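Local structure of thiol-disulfide isomerase and thioredoxins (Corynebacterium glutamicum, 3LOR) at residues A[116-128]-A[136-150]. The protein probably acts as a thioredoxin-like oxidoreductase or thiol-disulfide isomerase of the TlpA-like redoxin family. Numbering follows the deposited sequence.
Sequences YRLEGTPSIILAD and VQFGQVDDFVLGLLL
Ile-124 and Gln-137 form an antiparallel hydrogen-bonded pair in which each backbone N-H and C=O finds its partner across the gap. Ile-124 N gives to Gln-137 O at 2.9 Å, and Gln-137 N returns a bond to Ile-124 O at 3.0 Å. Two residues on, past the non-hydrogen-bonded pair Ser-123/Phe-138, Gly-139 N gives a single, nearly straight bond to Pro-122 O (3.0 Å, 162° at the hydrogen); proline has no N-H to return. CA-H...O contacts from Ser-123 and Val-136 add to Gln-137 O and Ile-124 O. Ser-123 and Ile-125 turn their backbone bonds the other way, to Val-37 and Val-35 of strand 32-38.

On the face bearing Ser-123 and Ile-125, Phe-138 CG is anti to the backbone N (chi1 177°), which carries the ring across to Glu-119 and the Gly-120 backbone. Glu-119 CB makes a CH-pi contact 4.2 Å from the ring centroid, 22° off the normal. Ser-123 OG, at the ring edge, lies 3.1 Å from Gly-120 O, a possible hydrogen bond whose proton has another acceptor within reach.

The other face, bearing Ile-124 and Gln-137, receives helix 143-154 through Ile-124 and Leu-126. Leu-126 divides its methyls between neighbouring helix residues, CD1 against Leu-149 CB and CD2 4.0 Å from Leu-150 CD2, crossing both side chains at about a right angle. At the N-cap, Asp-142 OD2 accepts a weak bond from Phe-144 N (3.1 Å) and a salt bridge from Lys-55 of the second subunit; Val-141 O accepts from His-48 NE2. Pro-122, preceded by a cis peptide bond, touches Cys-42 and Cys-45, probably the thioredoxin-type CxxC; a cis-proline beside such a motif is a hallmark of the thioredoxin fold.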
ATOM      1  N   TYR A 116      28.675  13.388  11.679  1.00 13.97           N
ATOM      2  CA  TYR A 116      27.387  14.001  11.778  1.00 13.19           C
ATOM      3  C   TYR A 116      26.552  13.376  12.851  1.00 13.31           C
ATOM      4  O   TYR A 116      25.400  13.687  13.017  1.00 12.16           O
ATOM      5  CB  TYR A 116      26.685  14.022  10.436  1.00 13.53           C
ATOM      6  CG  TYR A 116      27.425  14.824   9.413  1.00 11.96           C
ATOM      7  CD1 TYR A 116      27.838  16.099   9.674  1.00 11.19           C
ATOM      8  CD2 TYR A 116      27.742  14.291   8.208  1.00 10.25           C
ATOM      9  CE1 TYR A 116      28.498  16.794   8.762  1.00 11.44           C
ATOM     10  CE2 TYR A 116      28.396  14.976   7.310  1.00  9.92           C
ATOM     11  CZ  TYR A 116      28.781  16.213   7.576  1.00 10.83           C
ATOM     12  OH  TYR A 116      29.442  16.885   6.653  1.00 11.69           O
ATOM     13  N   ARG A 117      27.168  12.463  13.554  1.00 12.28           N
ATOM     14  CA  ARG A 117      26.524  11.758  14.621  1.00 13.27           C
ATOM     15  C   ARG A 117      25.171  11.136  14.304  1.00 12.97           C
ATOM     16  O   ARG A 117      24.241  11.297  15.019  1.00 13.36           O
ATOM     17  CB  ARG A 117      26.605  12.481  15.967  1.00 13.91           C
ATOM     18  CG  ARG A 117      25.728  13.634  16.166  1.00 16.87           C
ATOM     19  CD  ARG A 117      26.171  14.470  17.361  1.00 22.40           C
ATOM     20  NE  ARG A 117      27.421  15.169  17.112  1.00 25.37           N
ATOM     21  CZ  ARG A 117      28.238  15.627  18.049  1.00 26.27           C
ATOM     22  NH1 ARG A 117      29.348  16.227  17.705  1.00 26.49           N
ATOM     23  NH2 ARG A 117      27.952  15.480  19.329  1.00 26.77           N
ATOM     24  N   LEU A 118      25.116  10.397  13.213  1.00 12.41           N
ATOM     25  CA  LEU A 118      23.933   9.684  12.856  1.00 12.42           C
ATOM     26  C   LEU A 118      23.601   8.608  13.848  1.00 12.89           C
ATOM     27  O   LEU A 118      24.442   7.953  14.358  1.00 12.44           O
ATOM     28  CB  LEU A 118      24.030   9.120  11.447  1.00 12.20           C
ATOM     29  CG  LEU A 118      24.578  10.037  10.389  1.00 12.19           C
ATOM     30  CD1 LEU A 118      24.717   9.340   9.113  1.00 13.38           C
ATOM     31  CD2 LEU A 118      23.756  11.275  10.224  1.00 13.56           C
ATOM     32  N   GLU A 119      22.331   8.480  14.119  1.00 13.04           N
ATOM     33  CA  GLU A 119      21.789   7.475  14.973  1.00 13.55           C
ATOM     34  C   GLU A 119      21.874   6.077  14.418  1.00 13.33           C
ATOM     35  O   GLU A 119      21.806   5.152  15.136  1.00 13.60           O
ATOM     36  CB  GLU A 119      20.357   7.812  15.313  1.00 13.86           C
ATOM     37  CG  GLU A 119      20.192   9.168  15.851  1.00 16.89           C
ATOM     38  CD  GLU A 119      18.772   9.509  16.204  1.00 21.01           C
ATOM     39  OE1 GLU A 119      18.115   8.708  16.882  1.00 22.37           O
ATOM     40  OE2 GLU A 119      18.315  10.591  15.824  1.00 22.05           O
ATOM     41  N   GLY A 120      21.996   5.937  13.120  1.00 13.08           N
ATOM     42  CA  GLY A 120      21.970   4.653  12.480  1.00 12.01           C
ATOM     43  C   GLY A 120      21.464   4.782  11.063  1.00 11.99           C
ATOM     44  O   GLY A 120      21.504   5.834  10.517  1.00 11.93           O
ATOM     45  N   THR A 121      20.985   3.693  10.502  1.00 11.14           N
ATOM     46  CA  THR A 121      20.460   3.693   9.169  1.00 11.12           C
ATOM     47  C   THR A 121      19.029   3.216   9.234  1.00 11.11           C
ATOM     48  O   THR A 121      18.698   2.457  10.085  1.00 11.62           O
ATOM     49  CB  THR A 121      21.276   2.824   8.202  1.00 10.97           C
ATOM     50  OG1 THR A 121      21.305   1.491   8.646  1.00  9.99           O
ATOM     51  CG2 THR A 121      22.662   3.316   8.040  1.00  9.74           C
ATOM     52  N   PRO A 122      18.180   3.675   8.340  1.00 11.40           N
ATOM     53  CA  PRO A 122      18.483   4.715   7.373  1.00 11.36           C
ATOM     54  C   PRO A 122      18.498   6.110   7.930  1.00 11.91           C
ATOM     55  O   PRO A 122      17.849   6.405   8.873  1.00 11.70           O
ATOM     56  CB  PRO A 122      17.355   4.580   6.387  1.00 11.39           C
ATOM     57  CG  PRO A 122      16.279   4.007   7.132  1.00 10.50           C
ATOM     58  CD  PRO A 122      16.875   3.076   8.077  1.00 11.23           C
ATOM     59  N   SER A 123      19.266   6.962   7.305  1.00 12.82           N
ATOM     60  CA  SER A 123      19.230   8.363   7.569  1.00 13.32           C
ATOM     61  C   SER A 123      19.212   9.159   6.291  1.00 13.40           C
ATOM     62  O   SER A 123      19.696   8.734   5.301  1.00 13.62           O
ATOM     63  CB  SER A 123      20.401   8.785   8.413  1.00 13.03           C
ATOM     64  OG  SER A 123      20.183   8.477   9.729  1.00 15.22           O
ATOM     65  N   ILE A 124      18.644  10.338   6.354  1.00 13.35           N
ATOM     66  CA  ILE A 124      18.729  11.281   5.279  1.00 13.78           C
ATOM     67  C   ILE A 124      19.421  12.546   5.695  1.00 13.46           C
ATOM     68  O   ILE A 124      19.239  13.013   6.761  1.00 13.93           O
ATOM     69  CB  ILE A 124      17.378  11.582   4.696  1.00 13.93           C
ATOM     70  CG1 ILE A 124      16.710  10.310   4.288  1.00 15.12           C
ATOM     71  CG2 ILE A 124      17.491  12.302   3.451  1.00 14.55           C
ATOM     72  CD1 ILE A 124      15.526  10.547   3.516  1.00 16.81           C
ATOM     73  N   ILE A 125      20.257  13.052   4.834  1.00 12.86           N
ATOM     74  CA  ILE A 125      20.815  14.331   5.001  1.00 12.85           C
ATOM     75  C   ILE A 125      20.387  15.151   3.803  1.00 13.08           C
ATOM     76  O   ILE A 125      20.608  14.759   2.683  1.00 12.47           O
ATOM     77  CB  ILE A 125      22.351  14.253   5.070  1.00 13.60           C
ATOM     78  CG1 ILE A 125      22.818  13.369   6.205  1.00 12.77           C
ATOM     79  CG2 ILE A 125      22.951  15.581   5.196  1.00 12.32           C
ATOM     80  CD1 ILE A 125      24.226  13.102   6.174  1.00 13.53           C
ATOM     81  N   LEU A 126      19.788  16.297   4.063  1.00 13.05           N
ATOM     82  CA  LEU A 126      19.505  17.273   3.035  1.00 13.18           C
ATOM     83  C   LEU A 126      20.374  18.485   3.144  1.00 13.21           C
ATOM     84  O   LEU A 126      20.525  19.023   4.173  1.00 14.63           O
ATOM     85  CB  LEU A 126      18.063  17.699   3.044  1.00 12.95           C
ATOM     86  CG  LEU A 126      17.008  16.627   3.027  1.00 13.95           C
ATOM     87  CD1 LEU A 126      15.705  17.175   3.327  1.00 13.15           C
ATOM     88  CD2 LEU A 126      16.995  15.856   1.793  1.00 13.03           C
ATOM     89  N   ALA A 127      20.970  18.863   2.047  1.00 13.47           N
ATOM     90  CA  ALA A 127      21.706  20.090   1.945  1.00 13.66           C
ATOM     91  C   ALA A 127      21.097  20.997   0.905  1.00 13.43           C
ATOM     92  O   ALA A 127      20.503  20.558  -0.027  1.00 12.93           O
ATOM     93  CB  ALA A 127      23.119  19.835   1.643  1.00 13.54           C
ATOM     94  N   ASP A 128      21.258  22.287   1.115  1.00 13.07           N
ATOM     95  CA  ASP A 128      20.743  23.301   0.217  1.00 12.41           C
ATOM     96  C   ASP A 128      21.638  23.609  -0.971  1.00 12.35           C
ATOM     97  O   ASP A 128      22.639  23.031  -1.134  1.00 11.86           O
ATOM     98  CB  ASP A 128      20.306  24.565   0.945  1.00 12.14           C
ATOM     99  CG  ASP A 128      21.429  25.279   1.628  1.00 13.30           C
ATOM    100  OD1 ASP A 128      21.190  25.866   2.653  1.00 13.82           O
ATOM    101  OD2 ASP A 128      22.548  25.250   1.167  1.00 12.74           O
ATOM    102  N   VAL A 136      18.737  16.603   9.058  1.00 14.41           N
ATOM    103  CA  VAL A 136      19.189  15.261   9.235  1.00 14.26           C
ATOM    104  C   VAL A 136      18.093  14.501   9.910  1.00 14.22           C
ATOM    105  O   VAL A 136      17.685  14.872  10.967  1.00 13.69           O
ATOM    106  CB  VAL A 136      20.411  15.197  10.096  1.00 14.40           C
ATOM    107  CG1 VAL A 136      20.870  13.830  10.217  1.00 13.57           C
ATOM    108  CG2 VAL A 136      21.461  16.014   9.547  1.00 14.46           C
ATOM    109  N   GLN A 137      17.613  13.445   9.283  1.00 14.07           N
ATOM    110  CA  GLN A 137      16.520  12.665   9.793  1.00 13.85           C
ATOM    111  C   GLN A 137      16.785  11.174   9.829  1.00 13.76           C
ATOM    112  O   GLN A 137      17.113  10.598   8.843  1.00 13.67           O
ATOM    113  CB  GLN A 137      15.296  12.953   8.958  1.00 13.58           C
ATOM    114  CG  GLN A 137      14.054  12.311   9.447  1.00 15.82           C
ATOM    115  CD  GLN A 137      12.830  13.185   9.310  1.00 17.59           C
ATOM    116  OE1 GLN A 137      12.910  14.336   8.919  1.00 20.09           O
ATOM    117  NE2 GLN A 137      11.696  12.634   9.626  1.00 17.05           N
ATOM    118  N   PHE A 138      16.609  10.555  10.981  1.00 13.46           N
ATOM    119  CA  PHE A 138      16.668   9.104  11.146  1.00 13.46           C
ATOM    120  C   PHE A 138      15.341   8.392  10.896  1.00 13.10           C
ATOM    121  O   PHE A 138      14.339   8.901  11.223  1.00 13.04           O
ATOM    122  CB  PHE A 138      17.210   8.765  12.531  1.00 13.25           C
ATOM    123  CG  PHE A 138      17.248   7.311  12.832  1.00 14.28           C
ATOM    124  CD1 PHE A 138      18.171   6.510  12.266  1.00 13.34           C
ATOM    125  CD2 PHE A 138      16.355   6.749  13.692  1.00 14.82           C
ATOM    126  CE1 PHE A 138      18.189   5.209  12.523  1.00 14.83           C
ATOM    127  CE2 PHE A 138      16.391   5.438  13.938  1.00 16.03           C
ATOM    128  CZ  PHE A 138      17.307   4.680  13.360  1.00 15.81           C
ATOM    129  N   GLY A 139      15.348   7.199  10.340  1.00 13.04           N
ATOM    130  CA  GLY A 139      14.139   6.424  10.182  1.00 13.57           C
ATOM    131  C   GLY A 139      13.268   6.602   8.963  1.00 14.03           C
ATOM    132  O   GLY A 139      13.700   7.123   7.999  1.00 14.16           O
ATOM    133  N   GLN A 140      12.039   6.129   9.020  1.00 14.39           N
ATOM    134  CA  GLN A 140      11.124   6.238   7.915  1.00 14.57           C
ATOM    135  C   GLN A 140      10.654   7.675   7.767  1.00 14.87           C
ATOM    136  O   GLN A 140      10.250   8.278   8.708  1.00 14.72           O
ATOM    137  CB  GLN A 140       9.930   5.306   8.134  1.00 14.91           C
ATOM    138  CG  GLN A 140       9.364   4.635   6.894  1.00 15.61           C
ATOM    139  CD  GLN A 140       7.982   4.009   7.100  1.00 15.57           C
ATOM    140  OE1 GLN A 140       6.992   4.589   6.768  1.00 16.26           O
ATOM    141  NE2 GLN A 140       7.938   2.830   7.651  1.00 16.22           N
ATOM    142  N   VAL A 141      10.717   8.215   6.572  1.00 14.72           N
ATOM    143  CA  VAL A 141      10.158   9.524   6.316  1.00 14.24           C
ATOM    144  C   VAL A 141       9.075   9.379   5.301  1.00 13.76           C
ATOM    145  O   VAL A 141       9.273   8.807   4.304  1.00 14.25           O
ATOM    146  CB  VAL A 141      11.177  10.486   5.769  1.00 14.62           C
ATOM    147  CG1 VAL A 141      10.639  11.853   5.792  1.00 13.65           C
ATOM    148  CG2 VAL A 141      12.425  10.421   6.533  1.00 15.76           C
ATOM    149  N   ASP A 142       7.923   9.924   5.581  1.00 12.75           N
ATOM    150  CA  ASP A 142       6.798   9.860   4.689  1.00 12.33           C
ATOM    151  C   ASP A 142       7.057  10.602   3.386  1.00 11.39           C
ATOM    152  O   ASP A 142       7.716  11.584   3.372  1.00 10.97           O
ATOM    153  CB  ASP A 142       5.598  10.447   5.393  1.00 12.73           C
ATOM    154  CG  ASP A 142       4.392  10.449   4.545  1.00 14.85           C
ATOM    155  OD1 ASP A 142       3.839   9.387   4.286  1.00 17.08           O
ATOM    156  OD2 ASP A 142       4.008  11.505   4.102  1.00 17.02           O
ATOM    157  N   ASP A 143       6.527  10.121   2.292  1.00 10.32           N
ATOM    158  CA  ASP A 143       6.769  10.713   0.998  1.00 10.06           C
ATOM    159  C   ASP A 143       6.314  12.162   0.887  1.00 10.10           C
ATOM    160  O   ASP A 143       7.010  12.968   0.346  1.00  9.69           O
ATOM    161  CB  ASP A 143       5.966   9.967  -0.043  1.00 10.15           C
ATOM    162  CG  ASP A 143       6.709   8.847  -0.719  1.00 10.58           C
ATOM    163  OD1 ASP A 143       7.841   8.532  -0.416  1.00 10.98           O
ATOM    164  OD2 ASP A 143       6.116   8.263  -1.614  1.00 13.37           O
ATOM    165  N   PHE A 144       5.137  12.474   1.396  1.00 10.64           N
ATOM    166  CA  PHE A 144       4.623  13.818   1.397  1.00 10.54           C
ATOM    167  C   PHE A 144       5.481  14.811   2.176  1.00 11.23           C
ATOM    168  O   PHE A 144       5.732  15.884   1.730  1.00 11.33           O
ATOM    169  CB  PHE A 144       3.228  13.821   1.975  1.00 10.79           C
ATOM    170  CG  PHE A 144       2.608  15.147   2.022  1.00 11.16           C
ATOM    171  CD1 PHE A 144       2.372  15.840   0.887  1.00  9.00           C
ATOM    172  CD2 PHE A 144       2.263  15.717   3.205  1.00 12.73           C
ATOM    173  CE1 PHE A 144       1.826  17.033   0.922  1.00 11.79           C
ATOM    174  CE2 PHE A 144       1.695  16.945   3.226  1.00 14.14           C
ATOM    175  CZ  PHE A 144       1.475  17.592   2.073  1.00 12.73           C
ATOM    176  N   VAL A 145       5.926  14.425   3.354  1.00 11.02           N
ATOM    177  CA  VAL A 145       6.802  15.247   4.153  1.00 11.47           C
ATOM    178  C   VAL A 145       8.139  15.520   3.477  1.00 11.63           C
ATOM    179  O   VAL A 145       8.618  16.599   3.504  1.00 12.06           O
ATOM    180  CB  VAL A 145       7.062  14.608   5.501  1.00 11.06           C
ATOM    181  CG1 VAL A 145       8.045  15.356   6.261  1.00 11.93           C
ATOM    182  CG2 VAL A 145       5.858  14.498   6.277  1.00 12.28           C
ATOM    183  N   LEU A 146       8.705  14.508   2.862  1.00 11.86           N
ATOM    184  CA  LEU A 146       9.913  14.649   2.106  1.00 12.15           C
ATOM    185  C   LEU A 146       9.731  15.585   0.912  1.00 12.40           C
ATOM    186  O   LEU A 146      10.557  16.391   0.650  1.00 13.22           O
ATOM    187  CB  LEU A 146      10.466  13.298   1.692  1.00 11.61           C
ATOM    188  CG  LEU A 146      11.898  13.298   1.168  1.00 12.52           C
ATOM    189  CD1 LEU A 146      12.857  13.917   2.057  1.00 12.31           C
ATOM    190  CD2 LEU A 146      12.400  11.978   0.750  1.00 11.45           C
ATOM    191  N   GLY A 147       8.607  15.504   0.245  1.00 11.85           N
ATOM    192  CA  GLY A 147       8.320  16.432  -0.797  1.00 11.87           C
ATOM    193  C   GLY A 147       8.271  17.828  -0.267  1.00 11.51           C
ATOM    194  O   GLY A 147       8.830  18.695  -0.843  1.00 11.48           O
ATOM    195  N   LEU A 148       7.621  18.029   0.861  1.00 11.37           N
ATOM    196  CA  LEU A 148       7.519  19.341   1.421  1.00 10.76           C
ATOM    197  C   LEU A 148       8.903  19.868   1.731  1.00 11.17           C
ATOM    198  O   LEU A 148       9.179  20.972   1.426  1.00  9.99           O
ATOM    199  CB  LEU A 148       6.673  19.369   2.684  1.00 10.33           C
ATOM    200  CG  LEU A 148       5.170  19.178   2.697  1.00 10.33           C
ATOM    201  CD1 LEU A 148       4.651  19.085   4.078  1.00  9.47           C
ATOM    202  CD2 LEU A 148       4.512  20.257   1.978  1.00 11.88           C
ATOM    203  N   LEU A 149       9.759  19.051   2.314  1.00 11.03           N
ATOM    204  CA  LEU A 149      11.083  19.481   2.632  1.00 11.62           C
ATOM    205  C   LEU A 149      11.920  19.831   1.441  1.00 11.83           C
ATOM    206  O   LEU A 149      12.518  20.857   1.446  1.00 11.87           O
ATOM    207  CB  LEU A 149      11.815  18.460   3.480  1.00 11.67           C
ATOM    208  CG  LEU A 149      11.225  18.173   4.841  1.00 12.36           C
ATOM    209  CD1 LEU A 149      11.817  16.993   5.439  1.00 13.34           C
ATOM    210  CD2 LEU A 149      11.311  19.310   5.747  1.00 14.33           C
ATOM    211  N   LEU A 150      11.946  18.988   0.427  1.00 11.70           N
ATOM    212  CA  LEU A 150      12.644  19.301  -0.796  1.00 12.11           C
ATOM    213  C   LEU A 150      12.086  20.505  -1.520  1.00 12.14           C
ATOM    214  O   LEU A 150      12.796  21.334  -1.966  1.00 12.62           O
ATOM    215  CB  LEU A 150      12.621  18.126  -1.745  1.00 11.92           C
ATOM    216  CG  LEU A 150      13.509  16.993  -1.348  1.00 12.11           C
ATOM    217  CD1 LEU A 150      13.467  15.955  -2.297  1.00 13.03           C
ATOM    218  CD2 LEU A 150      14.868  17.479  -1.240  1.00 15.90           C
TER